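Local coordinates for protein Two-component sensor histidine kinase (Nostoc sp., PDB 3OLO) that probably acts as a two-component sensor histidine kinase, passing a signal on by ATP-dependent autophosphorylation of a histidine, with the PAS domain as a likely sensory module, at residues D60-V63 and D64-L67. Residues are numbered along the deposited sequence; the frame is centred on the assembly and turned at random.
Sequences DIDV and DFAL
A type I beta turn running from Asp62 to Phe65, with an Asx turn built on its first residue, bends the chain in the loop between helices 50-53 and 70-76. The backbone bond of the turn joins Phe65 N to Asp62 O at 3.1 Å. The side chain of Asp62 adds a second bond: CG lies anti to the backbone N (chi1 -174°), which swings the carboxylate over the turn and brings OD1 to 2.9 Å from Asp64 N. That amide meets the anti side of the carboxylate and sits 34° out of its plane, a somewhat bent approach. The same OD1 accepts a bond from the hydroxyl of Thr83, while OD2 bonds to His68 NE2, so both oxygens of this buried carboxylate are engaged. With an alanine here, Asp64 N and Thr83 would lose OD1 and His68 would lose OD2, and the turn would probably be freer to shift against strand 78-86.

Phe65 meets the turn through the base of its side chain, CB lying 3.9 Å from Asp62 CB, while its ring leads away to meet Trp33 edge-to-face and Trp70 at an oblique angle. Asp64 sends OD2 to a salt bridge with Arg84 of strand 78-86. Asp64 OD2 stays 5.2 Å from Asp62 OD1, and the positive charge of Arg84 probably eases the repulsion between the two acids. A water links Val63 O of the turn to Ala66 N, donating to the first and accepting from the second, each at 3.0 Å. Leu67 N bonds to Asp64 O at 2.8 Å, closing the short 3-10 segment 65-67. Paired backbone and side-chain bonds from a single aspartate are the signature of an Asx motif, used here in the PAS fold to lead the connecting loop beside edge strand 78-86.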
loop_
_atom_site.group_PDB
_atom_site.type_symbol
_atom_site.label_atom_id
_atom_site.label_comp_id
_atom_site.label_asym_id
_atom_site.label_seq_id
_atom_site.Cartn_x
_atom_site.Cartn_y
_atom_site.Cartn_z
ATOM N N ASP A 60 -7.834 4.433 -21.371
ATOM C CA ASP A 60 -8.741 5.582 -21.219
ATOM C C ASP A 60 -8.096 6.731 -20.444
ATOM O O ASP A 60 -8.642 7.826 -20.411
ATOM C CB ASP A 60 -10.015 5.159 -20.482
ATOM C CG ASP A 60 -10.763 4.055 -21.199
ATOM O OD1 ASP A 60 -10.775 4.056 -22.451
ATOM O OD2 ASP A 60 -11.343 3.188 -20.510
ATOM N N ILE A 61 -6.960 6.451 -19.793
ATOM C CA ILE A 61 -6.227 7.408 -18.960
ATOM C C ILE A 61 -4.849 7.712 -19.560
ATOM O O ILE A 61 -4.402 8.846 -19.612
ATOM C CB ILE A 61 -5.946 6.805 -17.557
ATOM C CG1 ILE A 61 -7.231 6.269 -16.920
ATOM C CG2 ILE A 61 -5.271 7.820 -16.642
ATOM C CD1 ILE A 61 -8.112 7.322 -16.352
ATOM N N ASP A 62 -4.156 6.663 -19.967
ATOM C CA ASP A 62 -2.800 6.796 -20.487
ATOM C C ASP A 62 -2.858 7.318 -21.915
ATOM O O ASP A 62 -3.104 6.571 -22.855
ATOM C CB ASP A 62 -2.082 5.450 -20.428
ATOM C CG ASP A 62 -0.620 5.545 -20.815
ATOM O OD1 ASP A 62 -0.211 6.573 -21.394
ATOM O OD2 ASP A 62 0.118 4.585 -20.544
ATOM N N VAL A 63 -2.653 8.618 -22.059
ATOM C CA VAL A 63 -2.664 9.266 -23.359
ATOM C C VAL A 63 -1.715 8.602 -24.349
ATOM O O VAL A 63 -1.989 8.555 -25.546
ATOM C CB VAL A 63 -2.261 10.746 -23.227
ATOM C CG1 VAL A 63 -2.250 11.419 -24.594
ATOM C CG2 VAL A 63 -3.218 11.460 -22.296
ATOM N N ASP A 64 -0.590 8.097 -23.856
ATOM C CA ASP A 64 0.432 7.567 -24.746
ATOM C C ASP A 64 0.459 6.049 -24.762
ATOM O O ASP A 64 1.471 5.441 -25.118
ATOM C CB ASP A 64 1.793 8.136 -24.354
ATOM C CG ASP A 64 1.869 9.636 -24.567
ATOM O OD1 ASP A 64 1.270 10.131 -25.548
ATOM O OD2 ASP A 64 2.515 10.320 -23.750
ATOM N N PHE A 65 -0.669 5.446 -24.398
ATOM C CA PHE A 65 -0.759 3.998 -24.229
ATOM C C PHE A 65 -0.271 3.219 -25.456
ATOM O O PHE A 65 0.453 2.236 -25.328
ATOM C CB PHE A 65 -2.203 3.613 -23.904
ATOM C CG PHE A 65 -2.429 2.132 -23.795
ATOM C CD1 PHE A 65 -2.754 1.385 -24.916
ATOM C CD2 PHE A 65 -2.332 1.490 -22.574
ATOM C CE1 PHE A 65 -2.971 0.025 -24.822
ATOM C CE2 PHE A 65 -2.548 0.133 -22.473
ATOM C CZ PHE A 65 -2.865 -0.601 -23.600
ATOM N N ALA A 66 -0.666 3.657 -26.644
ATOM C CA ALA A 66 -0.316 2.937 -27.863
ATOM C C ALA A 66 1.153 3.125 -28.238
ATOM O O ALA A 66 1.671 2.449 -29.123
ATOM C CB ALA A 66 -1.217 3.367 -29.010
ATOM N N LEU A 67 1.830 4.039 -27.556
ATOM C CA LEU A 67 3.246 4.271 -27.814
ATOM C C LEU A 67 4.155 3.242 -27.139
ATOM O O LEU A 67 5.269 3.014 -27.595
ATOM C CB LEU A 67 3.643 5.675 -27.361
ATOM C CG LEU A 67 3.435 6.795 -28.381
ATOM C CD1 LEU A 67 2.147 6.612 -29.182
ATOM C CD2 LEU A 67 3.454 8.140 -27.669
HETATM O O HOH W 1 -1.894 6.288 -27.498
#